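Local coordinates for protein probable chitinase A (Chromobacterium violaceum, PDB 4TX8) that probably hydrolyses internal linkages of chitin as a calcium-binding glycoside hydrolase of family 18 that also carries a carbohydrate-binding module, at residues A161-I164 and Q165-A169; G205-Q209 and Y210-G214; F265-G269 and G270-A274; K338-R341 and P342-A346; D405-T408 and F409-P412. All blocks are in the same frame, centred on the assembly; numbering follows the deposited sequence.

Interaction 1: residues A161-I164 and Q165-A169; sequences AQFI and QDIRA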
loop_
_atom_site.group_PDB
_atom_site.type_symbol
_atom_site.label_atom_id
_atom_site.label_comp_id
_atom_site.label_asym_id
_atom_site.label_seq_id
_atom_site.Cartn_x
_atom_site.Cartn_y
_atom_site.Cartn_z
ATOM N N ALA A 161 -23.784 6.692 -1.890
ATOM C CA ALA A 161 -24.153 7.480 -0.719
ATOM C C ALA A 161 -23.653 6.825 0.567
ATOM O O ALA A 161 -23.119 7.500 1.451
ATOM C CB ALA A 161 -25.661 7.673 -0.661
ATOM N N GLN A 162 -23.828 5.511 0.667
ATOM C CA GLN A 162 -23.385 4.774 1.844
ATOM C C GLN A 162 -21.863 4.770 1.939
ATOM O O GLN A 162 -21.298 4.935 3.021
ATOM C CB GLN A 162 -23.916 3.341 1.815
ATOM C CG GLN A 162 -23.542 2.537 3.046
ATOM C CD GLN A 162 -24.051 3.172 4.323
ATOM O OE1 GLN A 162 -25.242 3.448 4.459
ATOM N NE2 GLN A 162 -23.147 3.419 5.266
ATOM N N PHE A 163 -21.212 4.584 0.795
ATOM C CA PHE A 163 -19.757 4.624 0.697
ATOM C C PHE A 163 -19.203 5.947 1.215
ATOM O O PHE A 163 -18.209 5.976 1.943
ATOM C CB PHE A 163 -19.338 4.399 -0.756
ATOM C CG PHE A 163 -17.853 4.442 -0.989
ATOM C CD1 PHE A 163 -17.029 3.444 -0.496
ATOM C CD2 PHE A 163 -17.288 5.461 -1.741
ATOM C CE1 PHE A 163 -15.668 3.474 -0.727
ATOM C CE2 PHE A 163 -15.929 5.500 -1.976
ATOM C CZ PHE A 163 -15.114 4.501 -1.467
ATOM N N ILE A 164 -19.862 7.042 0.845
ATOM C CA ILE A 164 -19.452 8.374 1.272
ATOM C C ILE A 164 -19.617 8.525 2.785
ATOM O O ILE A 164 -18.789 9.150 3.451
ATOM C CB ILE A 164 -20.253 9.464 0.524
ATOM C CG1 ILE A 164 -19.768 9.561 -0.925
ATOM C CG2 ILE A 164 -20.124 10.816 1.214
ATOM C CD1 ILE A 164 -20.606 10.471 -1.798
ATOM N N GLN A 165 -20.678 7.935 3.326
ATOM C CA GLN A 165 -20.885 7.923 4.770
ATOM C C GLN A 165 -19.833 7.066 5.469
ATOM O O GLN A 165 -19.379 7.396 6.565
ATOM C CB GLN A 165 -22.287 7.416 5.110
ATOM C CG GLN A 165 -23.397 8.385 4.743
ATOM C CD GLN A 165 -24.776 7.837 5.056
ATOM O OE1 GLN A 165 -24.956 6.630 5.217
ATOM N NE2 GLN A 165 -25.758 8.727 5.146
ATOM N N ASP A 166 -19.448 5.966 4.827
ATOM C CA ASP A 166 -18.441 5.069 5.385
ATOM C C ASP A 166 -17.081 5.756 5.469
ATOM O O ASP A 166 -16.333 5.554 6.426
ATOM C CB ASP A 166 -18.336 3.790 4.553
ATOM C CG ASP A 166 -19.563 2.907 4.683
ATOM O OD1 ASP A 166 -20.390 3.161 5.584
ATOM O OD2 ASP A 166 -19.695 1.949 3.891
ATOM N N ILE A 167 -16.769 6.565 4.461
ATOM C CA ILE A 167 -15.545 7.356 4.457
ATOM C C ILE A 167 -15.513 8.301 5.657
ATOM O O ILE A 167 -14.532 8.337 6.400
ATOM C CB ILE A 167 -15.404 8.171 3.155
ATOM C CG1 ILE A 167 -15.172 7.234 1.967
ATOM C CG2 ILE A 167 -14.274 9.185 3.273
ATOM C CD1 ILE A 167 -14.946 7.946 0.651
ATOM N N ARG A 168 -16.593 9.055 5.849
ATOM C CA ARG A 168 -16.691 9.971 6.982
ATOM C C ARG A 168 -16.542 9.234 8.313
ATOM O O ARG A 168 -15.837 9.697 9.209
ATOM C CB ARG A 168 -18.019 10.734 6.950
ATOM C CG ARG A 168 -18.142 11.725 5.800
ATOM C CD ARG A 168 -19.381 12.605 5.934
ATOM N NE ARG A 168 -20.611 11.823 6.023
ATOM C CZ ARG A 168 -21.461 11.878 7.045
ATOM N NH1 ARG A 168 -22.556 11.127 7.040
ATOM N NH2 ARG A 168 -21.222 12.687 8.070
ATOM N N ALA A 169 -17.196 8.082 8.431
ATOM C CA ALA A 169 -17.173 7.315 9.673
ATOM C C ALA A 169 -15.769 6.815 9.995
ATOM O O ALA A 169 -15.365 6.786 11.155
ATOM C CB ALA A 169 -18.144 6.148 9.595
#

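Interaction 2: residues G205-Q209 and Y210-G214; sequences GILTQ and YGFDG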
loop_
_atom_site.group_PDB
_atom_site.type_symbol
_atom_site.label_atom_id
_atom_site.label_comp_id
_atom_site.label_asym_id
_atom_site.label_seq_id
_atom_site.Cartn_x
_atom_site.Cartn_y
_atom_site.Cartn_z
ATOM N N GLY A 205 -12.594 16.947 -8.896
ATOM C CA GLY A 205 -14.005 16.609 -8.857
ATOM C C GLY A 205 -14.288 15.360 -8.040
ATOM O O GLY A 205 -15.251 15.311 -7.276
ATOM N N ILE A 206 -13.441 14.348 -8.196
ATOM C CA ILE A 206 -13.623 13.086 -7.488
ATOM C C ILE A 206 -13.393 13.259 -5.988
ATOM O O ILE A 206 -14.224 12.851 -5.174
ATOM C CB ILE A 206 -12.678 11.993 -8.029
ATOM C CG1 ILE A 206 -13.001 11.692 -9.495
ATOM C CG2 ILE A 206 -12.784 10.732 -7.184
ATOM C CD1 ILE A 206 -11.997 10.781 -10.176
ATOM N N LEU A 207 -12.267 13.871 -5.633
ATOM C CA LEU A 207 -11.908 14.073 -4.232
ATOM C C LEU A 207 -12.960 14.893 -3.487
ATOM O O LEU A 207 -13.360 14.539 -2.379
ATOM C CB LEU A 207 -10.540 14.754 -4.124
ATOM C CG LEU A 207 -9.299 13.874 -3.939
ATOM C CD1 LEU A 207 -9.327 12.651 -4.844
ATOM C CD2 LEU A 207 -8.038 14.688 -4.187
ATOM N N THR A 208 -13.414 15.980 -4.102
ATOM C CA THR A 208 -14.389 16.857 -3.461
ATOM C C THR A 208 -15.756 16.185 -3.339
ATOM O O THR A 208 -16.484 16.422 -2.377
ATOM C CB THR A 208 -14.542 18.192 -4.223
ATOM O OG1 THR A 208 -14.888 17.934 -5.589
ATOM C CG2 THR A 208 -13.246 18.983 -4.177
ATOM N N GLN A 209 -16.095 15.336 -4.308
ATOM C CA GLN A 209 -17.375 14.635 -4.286
ATOM C C GLN A 209 -17.426 13.561 -3.203
ATOM O O GLN A 209 -18.390 13.478 -2.444
ATOM C CB GLN A 209 -17.668 13.997 -5.645
ATOM C CG GLN A 209 -19.004 13.261 -5.700
ATOM C CD GLN A 209 -19.185 12.457 -6.975
ATOM O OE1 GLN A 209 -18.353 12.509 -7.882
ATOM N NE2 GLN A 209 -20.276 11.702 -7.048
ATOM N N TYR A 210 -16.389 12.735 -3.132
ATOM C CA TYR A 210 -16.404 11.598 -2.217
ATOM C C TYR A 210 -15.797 11.919 -0.854
ATOM O O TYR A 210 -16.122 11.273 0.141
ATOM C CB TYR A 210 -15.686 10.407 -2.854
ATOM C CG TYR A 210 -16.491 9.765 -3.960
ATOM C CD1 TYR A 210 -16.385 10.210 -5.273
ATOM C CD2 TYR A 210 -17.374 8.729 -3.687
ATOM C CE1 TYR A 210 -17.130 9.631 -6.284
ATOM C CE2 TYR A 210 -18.122 8.145 -4.691
ATOM C CZ TYR A 210 -17.996 8.598 -5.987
ATOM O OH TYR A 210 -18.741 8.018 -6.987
ATOM N N GLY A 211 -14.926 12.920 -0.803
ATOM C CA GLY A 211 -14.319 13.314 0.455
ATOM C C GLY A 211 -13.074 12.515 0.792
ATOM O O GLY A 211 -12.726 12.360 1.964
ATOM N N PHE A 212 -12.410 11.995 -0.237
ATOM C CA PHE A 212 -11.095 11.383 -0.076
ATOM C C PHE A 212 -10.110 12.397 0.499
ATOM O O PHE A 212 -10.189 13.581 0.184
ATOM C CB PHE A 212 -10.568 10.860 -1.412
ATOM C CG PHE A 212 -11.343 9.702 -1.965
ATOM C CD1 PHE A 212 -11.351 8.481 -1.312
ATOM C CD2 PHE A 212 -12.035 9.824 -3.160
ATOM C CE1 PHE A 212 -12.054 7.409 -1.829
ATOM C CE2 PHE A 212 -12.737 8.754 -3.684
ATOM C CZ PHE A 212 -12.747 7.545 -3.015
ATOM N N ASP A 213 -9.176 11.937 1.324
ATOM C CA ASP A 213 -8.202 12.838 1.941
ATOM C C ASP A 213 -7.098 13.239 0.971
ATOM O O ASP A 213 -6.398 14.226 1.189
ATOM C CB ASP A 213 -7.580 12.194 3.183
ATOM C CG ASP A 213 -8.569 12.039 4.314
ATOM O OD1 ASP A 213 -8.905 13.062 4.947
ATOM O OD2 ASP A 213 -9.006 10.896 4.574
ATOM N N GLY A 214 -6.937 12.466 -0.096
ATOM C CA GLY A 214 -5.879 12.718 -1.053
ATOM C C GLY A 214 -5.673 11.533 -1.969
ATOM O O GLY A 214 -6.582 10.727 -2.155
#

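Interaction 3: residues F265-G269 and G270-A274; sequences FVAYG and GNWGA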
loop_
_atom_site.group_PDB
_atom_site.type_symbol
_atom_site.label_atom_id
_atom_site.label_comp_id
_atom_site.label_asym_id
_atom_site.label_seq_id
_atom_site.Cartn_x
_atom_site.Cartn_y
_atom_site.Cartn_z
ATOM N N PHE A 265 20.558 4.017 -7.390
ATOM C CA PHE A 265 21.890 3.942 -6.795
ATOM C C PHE A 265 22.836 3.161 -7.694
ATOM O O PHE A 265 24.025 3.451 -7.776
ATOM C CB PHE A 265 21.812 3.292 -5.408
ATOM C CG PHE A 265 23.154 3.038 -4.768
ATOM C CD1 PHE A 265 24.093 4.052 -4.660
ATOM C CD2 PHE A 265 23.462 1.791 -4.244
ATOM C CE1 PHE A 265 25.325 3.820 -4.063
ATOM C CE2 PHE A 265 24.688 1.553 -3.643
ATOM C CZ PHE A 265 25.622 2.572 -3.552
ATOM N N VAL A 266 22.275 2.188 -8.397
ATOM C CA VAL A 266 23.050 1.194 -9.117
ATOM C C VAL A 266 22.931 1.361 -10.638
ATOM O O VAL A 266 23.846 1.006 -11.385
ATOM C CB VAL A 266 22.604 -0.225 -8.671
ATOM C CG1 VAL A 266 22.066 -1.052 -9.830
ATOM C CG2 VAL A 266 23.726 -0.926 -7.936
ATOM N N ALA A 267 21.813 1.924 -11.085
ATOM C CA ALA A 267 21.579 2.178 -12.507
ATOM C C ALA A 267 20.605 3.341 -12.696
ATOM O O ALA A 267 19.614 3.451 -11.975
ATOM C CB ALA A 267 21.047 0.922 -13.196
ATOM N N TYR A 268 20.893 4.213 -13.657
ATOM C CA TYR A 268 20.008 5.339 -13.950
ATOM C C TYR A 268 19.681 5.389 -15.439
ATOM O O TYR A 268 20.484 5.853 -16.247
ATOM C CB TYR A 268 20.632 6.661 -13.493
ATOM C CG TYR A 268 19.637 7.796 -13.391
ATOM C CD1 TYR A 268 18.656 7.794 -12.408
ATOM C CD2 TYR A 268 19.673 8.867 -14.279
ATOM C CE1 TYR A 268 17.737 8.825 -12.308
ATOM C CE2 TYR A 268 18.757 9.906 -14.186
ATOM C CZ TYR A 268 17.791 9.879 -13.198
ATOM O OH TYR A 268 16.875 10.902 -13.095
ATOM N N GLY A 269 18.494 4.903 -15.788
ATOM C CA GLY A 269 18.065 4.805 -17.172
ATOM C C GLY A 269 16.856 3.894 -17.258
ATOM O O GLY A 269 16.698 2.991 -16.438
ATOM N N GLY A 270 16.000 4.123 -18.248
ATOM C CA GLY A 270 14.750 3.389 -18.329
ATOM C C GLY A 270 13.949 3.637 -17.065
ATOM O O GLY A 270 13.882 4.767 -16.583
ATOM N N ASN A 271 13.364 2.582 -16.509
ATOM C CA ASN A 271 12.602 2.703 -15.269
ATOM C C ASN A 271 13.480 2.899 -14.037
ATOM O O ASN A 271 13.012 3.374 -13.002
ATOM C CB ASN A 271 11.730 1.466 -15.062
ATOM C CG ASN A 271 10.756 1.250 -16.191
ATOM O OD1 ASN A 271 10.036 2.166 -16.592
ATOM N ND2 ASN A 271 10.732 0.036 -16.723
ATOM N N TRP A 272 14.749 2.522 -14.140
ATOM C CA TRP A 272 15.605 2.487 -12.962
ATOM C C TRP A 272 16.009 3.886 -12.508
ATOM O O TRP A 272 16.602 4.662 -13.261
ATOM C CB TRP A 272 16.824 1.595 -13.228
ATOM C CG TRP A 272 16.456 0.147 -13.062
ATOM C CD1 TRP A 272 15.518 -0.541 -13.776
ATOM C CD2 TRP A 272 16.978 -0.775 -12.092
ATOM N NE1 TRP A 272 15.434 -1.834 -13.324
ATOM C CE2 TRP A 272 16.319 -2.005 -12.291
ATOM C CE3 TRP A 272 17.943 -0.681 -11.083
ATOM C CZ2 TRP A 272 16.593 -3.134 -11.520
ATOM C CZ3 TRP A 272 18.216 -1.805 -10.318
ATOM C CH2 TRP A 272 17.544 -3.015 -10.541
ATOM N N GLY A 273 15.646 4.202 -11.267
ATOM C CA GLY A 273 15.846 5.526 -10.706
ATOM C C GLY A 273 14.881 6.573 -11.236
ATOM O O GLY A 273 14.965 7.741 -10.863
ATOM N N ALA A 274 13.949 6.156 -12.092
ATOM C CA ALA A 274 13.106 7.099 -12.828
ATOM C C ALA A 274 12.140 7.877 -11.936
ATOM O O ALA A 274 11.645 8.931 -12.329
ATOM C CB ALA A 274 12.330 6.367 -13.917
#

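Interaction 4: residues K338-R341 and P342-A346; sequences KGLR and PDQVA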
loop_
_atom_site.group_PDB
_atom_site.type_symbol
_atom_site.label_atom_id
_atom_site.label_comp_id
_atom_site.label_asym_id
_atom_site.label_seq_id
_atom_site.Cartn_x
_atom_site.Cartn_y
_atom_site.Cartn_z
ATOM N N LYS A 338 18.471 13.441 -2.089
ATOM C CA LYS A 338 18.459 13.986 -0.735
ATOM C C LYS A 338 17.439 13.251 0.126
ATOM O O LYS A 338 16.294 13.059 -0.284
ATOM C CB LYS A 338 18.155 15.485 -0.758
ATOM C CG LYS A 338 19.173 16.294 -1.539
ATOM C CD LYS A 338 20.555 16.155 -0.923
ATOM C CE LYS A 338 21.648 16.253 -1.972
ATOM N NZ LYS A 338 22.996 16.097 -1.358
ATOM N N GLY A 339 17.866 12.845 1.316
ATOM C CA GLY A 339 17.037 12.048 2.201
ATOM C C GLY A 339 15.743 12.712 2.628
ATOM O O GLY A 339 15.628 13.938 2.632
ATOM N N LEU A 340 14.763 11.888 2.984
ATOM C CA LEU A 340 13.477 12.363 3.478
ATOM C C LEU A 340 13.420 12.264 4.997
ATOM O O LEU A 340 14.259 11.608 5.611
ATOM C CB LEU A 340 12.333 11.550 2.868
ATOM C CG LEU A 340 12.175 11.590 1.348
ATOM C CD1 LEU A 340 11.314 10.426 0.873
ATOM C CD2 LEU A 340 11.572 12.918 0.921
ATOM N N ARG A 341 12.425 12.906 5.599
ATOM C CA ARG A 341 12.177 12.733 7.024
ATOM C C ARG A 341 11.687 11.315 7.287
ATOM O O ARG A 341 10.996 10.735 6.450
ATOM C CB ARG A 341 11.147 13.741 7.531
ATOM C CG ARG A 341 11.542 15.199 7.369
ATOM C CD ARG A 341 10.548 16.086 8.099
ATOM N NE ARG A 341 9.179 15.665 7.828
ATOM C CZ ARG A 341 8.440 16.135 6.832
ATOM N NH1 ARG A 341 8.934 17.059 6.019
ATOM N NH2 ARG A 341 7.206 15.688 6.653
ATOM N N PRO A 342 12.044 10.750 8.450
ATOM C CA PRO A 342 11.548 9.421 8.827
ATOM C C PRO A 342 10.022 9.325 8.805
ATOM O O PRO A 342 9.496 8.266 8.463
ATOM C CB PRO A 342 12.084 9.241 10.247
ATOM C CG PRO A 342 13.334 10.071 10.274
ATOM C CD PRO A 342 13.037 11.265 9.410
ATOM N N ASP A 343 9.322 10.407 9.138
ATOM C CA ASP A 343 7.860 10.377 9.147
ATOM C C ASP A 343 7.277 10.304 7.735
ATOM O O ASP A 343 6.067 10.140 7.569
ATOM C CB ASP A 343 7.290 11.596 9.885
ATOM C CG ASP A 343 7.629 12.915 9.203
ATOM O OD1 ASP A 343 6.995 13.245 8.177
ATOM O OD2 ASP A 343 8.514 13.635 9.708
ATOM N N GLN A 344 8.136 10.424 6.725
ATOM C CA GLN A 344 7.709 10.357 5.328
ATOM C C GLN A 344 7.994 9.001 4.701
ATOM O O GLN A 344 7.748 8.795 3.511
ATOM C CB GLN A 344 8.404 11.432 4.495
ATOM C CG GLN A 344 7.985 12.855 4.791
ATOM C CD GLN A 344 8.762 13.848 3.952
ATOM O OE1 GLN A 344 9.962 14.035 4.148
ATOM N NE2 GLN A 344 8.085 14.475 2.996
ATOM N N VAL A 345 8.533 8.079 5.491
ATOM C CA VAL A 345 8.995 6.813 4.940
ATOM C C VAL A 345 8.372 5.608 5.642
ATOM O O VAL A 345 8.330 5.533 6.872
ATOM C CB VAL A 345 10.536 6.705 5.016
ATOM C CG1 VAL A 345 11.017 5.405 4.388
ATOM C CG2 VAL A 345 11.188 7.901 4.326
ATOM N N ALA A 346 7.881 4.675 4.836
ATOM C CA ALA A 346 7.370 3.402 5.318
ATOM C C ALA A 346 7.829 2.323 4.343
ATOM O O ALA A 346 8.362 2.644 3.281
ATOM C CB ALA A 346 5.852 3.436 5.432
#

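Interaction 5: residues D405-T408 and F409-P412; sequences DGYT and FSRP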
loop_
_atom_site.group_PDB
_atom_site.type_symbol
_atom_site.label_atom_id
_atom_site.label_comp_id
_atom_site.label_asym_id
_atom_site.label_seq_id
_atom_site.Cartn_x
_atom_site.Cartn_y
_atom_site.Cartn_z
ATOM N N ASP A 405 -7.502 -13.918 4.632
ATOM C CA ASP A 405 -6.569 -14.829 5.293
ATOM C C ASP A 405 -6.736 -14.861 6.815
ATOM O O ASP A 405 -6.020 -15.585 7.504
ATOM C CB ASP A 405 -5.125 -14.454 4.938
ATOM C CG ASP A 405 -4.795 -14.718 3.476
ATOM O OD1 ASP A 405 -5.459 -15.577 2.855
ATOM O OD2 ASP A 405 -3.866 -14.071 2.949
ATOM N N GLY A 406 -7.677 -14.078 7.335
ATOM C CA GLY A 406 -7.982 -14.088 8.755
ATOM C C GLY A 406 -7.228 -13.065 9.590
ATOM O O GLY A 406 -6.944 -13.309 10.762
ATOM N N TYR A 407 -6.911 -11.924 8.982
ATOM C CA TYR A 407 -6.215 -10.825 9.656
ATOM C C TYR A 407 -4.874 -11.254 10.247
ATOM O O TYR A 407 -4.448 -10.732 11.276
ATOM C CB TYR A 407 -7.088 -10.229 10.766
ATOM C CG TYR A 407 -8.495 -9.879 10.338
ATOM C CD1 TYR A 407 -8.735 -8.841 9.444
ATOM C CD2 TYR A 407 -9.586 -10.573 10.845
ATOM C CE1 TYR A 407 -10.024 -8.512 9.059
ATOM C CE2 TYR A 407 -10.874 -10.253 10.467
ATOM C CZ TYR A 407 -11.088 -9.222 9.574
ATOM O OH TYR A 407 -12.368 -8.900 9.194
ATOM N N THR A 408 -4.211 -12.198 9.588
ATOM C CA THR A 408 -2.955 -12.742 10.094
ATOM C C THR A 408 -1.795 -11.762 9.950
ATOM O O THR A 408 -0.748 -11.939 10.572
ATOM C CB THR A 408 -2.587 -14.052 9.382
ATOM O OG1 THR A 408 -2.692 -13.866 7.965
ATOM C CG2 THR A 408 -3.526 -15.165 9.812
ATOM N N PHE A 409 -1.976 -10.738 9.122
ATOM C CA PHE A 409 -0.966 -9.700 8.985
ATOM C C PHE A 409 -1.325 -8.501 9.859
ATOM O O PHE A 409 -0.527 -8.074 10.693
ATOM C CB PHE A 409 -0.811 -9.271 7.519
ATOM C CG PHE A 409 0.304 -8.277 7.286
ATOM C CD1 PHE A 409 0.083 -6.914 7.429
ATOM C CD2 PHE A 409 1.572 -8.708 6.921
ATOM C CE1 PHE A 409 1.107 -6.000 7.220
ATOM C CE2 PHE A 409 2.599 -7.800 6.705
ATOM C CZ PHE A 409 2.366 -6.445 6.858
ATOM N N SER A 410 -2.532 -7.972 9.674
ATOM C CA SER A 410 -2.934 -6.735 10.341
ATOM C C SER A 410 -2.909 -6.826 11.867
ATOM O O SER A 410 -2.495 -5.881 12.531
ATOM C CB SER A 410 -4.329 -6.310 9.878
ATOM O OG SER A 410 -5.296 -7.301 10.171
ATOM N N ARG A 411 -3.341 -7.952 12.427
ATOM C CA ARG A 411 -3.409 -8.061 13.885
ATOM C C ARG A 411 -2.025 -7.985 14.548
ATOM O O ARG A 411 -1.817 -7.137 15.415
ATOM C CB ARG A 411 -4.139 -9.345 14.308
ATOM C CG ARG A 411 -5.653 -9.260 14.215
ATOM C CD ARG A 411 -6.309 -10.584 14.575
ATOM N NE ARG A 411 -7.765 -10.507 14.491
ATOM C CZ ARG A 411 -8.578 -11.557 14.563
ATOM N NH1 ARG A 411 -8.082 -12.779 14.717
ATOM N NH2 ARG A 411 -9.892 -11.385 14.477
ATOM N N PRO A 412 -1.071 -8.850 14.147
ATOM C CA PRO A 412 0.205 -8.723 14.864
ATOM C C PRO A 412 1.007 -7.484 14.469
ATOM O O PRO A 412 1.724 -6.943 15.310
ATOM C CB PRO A 412 0.956 -10.002 14.475
ATOM C CG PRO A 412 0.377 -10.394 13.161
ATOM C CD PRO A 412 -1.066 -9.992 13.211
HETATM O O HOH W 1 -5.699 -14.204 13.002
#

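Interaction 1: residues A161-I164 and Q165-A169
Gln165 lies on the helix turn that follows Ala161 and Gln162, and its aliphatic part packs on their carbonyls: Gln165 CG is 3.4 Å from Ala161 O, and Gln165 CB is the same distance from Gln162 O. Its backbone N also bonds to Ala161 O. Ile164, the neighbour of Gln165 in the chain, takes part through its own backbone: Ile164 O accepts Arg168 N at 3.3 Å, and Arg168 CG lies beside the same oxygen. The CG1 arm of Ile164 packs on the ring of Tyr210 of helix 193-210. Ile164 and Gln165 belong to helix 160-171, one of the helices wrapped round the (βα)8 barrel of the GH18 domain. Gln162 adds a side-chain bond from i to i+4, Gln162 NE2 to Asp166 OD1, 2.8 Å long. To reach it, the side chain leaves anti to its main-chain nitrogen and then folds at chi2 (59°), bringing the amide back alongside the helix. The acceptor is in the plane of that amide, whereas NE2 approaches Asp166 OD1 from above the carboxylate, 39° out of its plane. The inward flank is apolar. There CG1 of Ile167 sits over one face of the Phe163 ring, and Ile167 CD1 is 3.7 Å from Phe163 CE2; Leu153 touches this phenylalanine, while Leu126 and Phe212 touch the isoleucine.

Interaction 2: residues G205-Q209 and Y210-G214
Gly211 N donates to Leu207 O at 2.7 Å, the shorter of two backbone bonds that finish helix 193-210; the other runs from Tyr210 N to Ile206 O. Here a barrel helix stops and the chain turns inward to strand 214-218, an α-to-β connection of the GH18 (βα)8 barrel. Gly211 is the first residue to leave helical geometry, and its positive phi of 86° swings the chain out of the helix, so that Phe212 comes back against the last turn. The CB of Phe212 rests on Leu207 CD1 at 4.1 Å, the two side chains crossing at about a right angle. The rim of the Phe212 ring meets Ile206, whose CG2 lies near the ring plane, 4.0 Å from Phe212 CE2. The same methyl is 4.1 Å from Tyr210 CD1 and so touches both aromatic residues. Val177 and Leu179 of strand 176-182 also pack on Phe212, which places this corner between helix and barrel wall. Asp213 OD2 bonds to Val177 N at the start of that strand. On the outer side, Gln209 runs alongside the Tyr210 ring and points the same way. With CG anti to the backbone N (chi1 -179°) and an extended chain beyond it, the amide reaches the ring at 37° between planes, and Gln209 CD comes to 3.6 Å from Tyr210 CE1. Ile206 O, besides taking the Tyr210 amide, lies in the plane of the tyrosine ring at its edge, 3.4 Å from Tyr210 CD1.

Interaction 3: residues F265-G269 and G270-A274
Gly269 and Trp272 are joined by a reciprocal pair of backbone bonds, Gly269 N to Trp272 O at 3.2 Å and Trp272 N to Gly269 O at 3.0 Å. They form a single antiparallel, hydrogen-bonded bridge closed by a type II' turn, with Gly270 and Asn271 at its corners. The packing is close on the Tyr268 side of this bridge. Tyr268 CA makes a CA-H...O contact with Trp272 O, which therefore receives two groups from adjacent residues. The Tyr268 side chain leaves CB on the side away from its own nitrogen (chi1 -163°), which turns the ring toward Gly273; Gly273 O lies at the ring edge, near its plane, 3.3 Å from Tyr268 CE1. Gly273 has no side chain to hold the ring off. A second turn, of type II, runs from Asn271 to Ala274 and carries the chain onward. The indole side is looser: Trp272 is exposed and meets small groups at van der Waals range, Val266 CG1 at 4.0 Å from its CZ3 and Ala267 CB at 4.1 Å from its CE3. The whole turn lies in the loop between barrel strand 251-254 and helix 276-281, where backbone bonds join Gly270 to Val227 and Gly273 to Pro259, while Phe265 reaches across to strand 326-328.

Interaction 4: residues K338-R341 and P342-A346
A 3-10 turn at 342-344 leads into barrel strand 345-350, and Arg341, just ahead of it, is bound to both Asp343 and Gln344. The arginine grips the carboxylate side-on in a salt bridge: Arg341 NE to Asp343 OD2 at 2.8 Å and Arg341 NH2 to Asp343 OD1 at 2.9 Å, each on a syn lone pair. The two flat groups are nearly coplanar, and the paired bonds hold the guanidinium's rotation. Gln344 then lies over one guanidinium face, its amide stacked at 8° between planes and offset toward the rim of the guanidinium, with Gln344 CD 3.7 Å from Arg341 CZ. The glutamine also acts through its oxygen, since Arg341 N donates to Gln344 OE1 at 3.1 Å, in the carbonyl plane on a lone pair. Its other end, NE2, bonds to the carbonyls of Arg283 and Leu286 near strand 288-292, the neighbouring parallel strand of the (βα)8 barrel, so this buried amide is used at both ends. The backbone turn is closed by Gln344 N and Arg341 O, 2.9 Å apart. Val345 CG2 packs 3.5 Å from Arg341 O and 4.1 Å from Leu340 CB, with Leu323 and Ile324 of helix 313-325 also touching the valine.

Interaction 5: residues D405-T408 and F409-P412
Tyr407 and Arg411 meet one turn apart where the loop passes into helix 410-417. Arg411 N donates to Tyr407 O at 3.2 Å, and the arginine side chain, extended from CG to NE, runs back across the tyrosine, with Arg411 CB 3.3 Å from that oxygen. The ring approaches the guanidinium obliquely, with Tyr407 CD2 over one guanidinium face, 3.7 Å from Arg411 NH2; the two planes are 34° apart. On the other flank Ser410 OG sits near the ring plane, 3.5 Å from Tyr407 CB. One residue on, the proline ring lies against Thr408 O, with Pro412 CG at 3.2 Å. A water bonded to Gly406 O at 2.7 Å makes a further, weak bond to Arg411 NH1. The next shell fixes these groups: Asp402 takes Phe409 N with OD1 and pairs with Ser410 OG through OD2, holding Phe409 and Ser410 to helix 399-404, on which Asp402 lies. Phe409 is buried against Val394 and Thr396 of strand 393-397. Arg411 NH1 and the carbonyl of Asp405 bond to Asn45 and Asn44, which lie in the carbohydrate-binding module, and a bound N-acetylglucosamine is about 6 Å from the arginine side chain. Gly406, with positive phi (93°), ends helix 399-404 in a Schellman motif, and the tight link to the next helix lies where the GH18 barrel meets that module.

All five contacts are local and lie in series along the GH18 barrel chain; none nests in or crosses another. Interaction 1 is within helix 160-171, and interaction 2 closes the turn between helix 193-210 and strand 214-218. These two touch, Ile164 CG1 being 3.7 Å from Tyr210 CD2, so helices 160-171 and 193-210 are packed together. Interaction 3 closes a turn in the loop after strand 251-254, across the chain's centre from interaction 1, about 41 Å between centres. Interaction 4 shapes the entry to strand 345-350. Interaction 5 links the last two helices beside the carbohydrate-binding module, its nearest atoms about 11 Å from interaction 4.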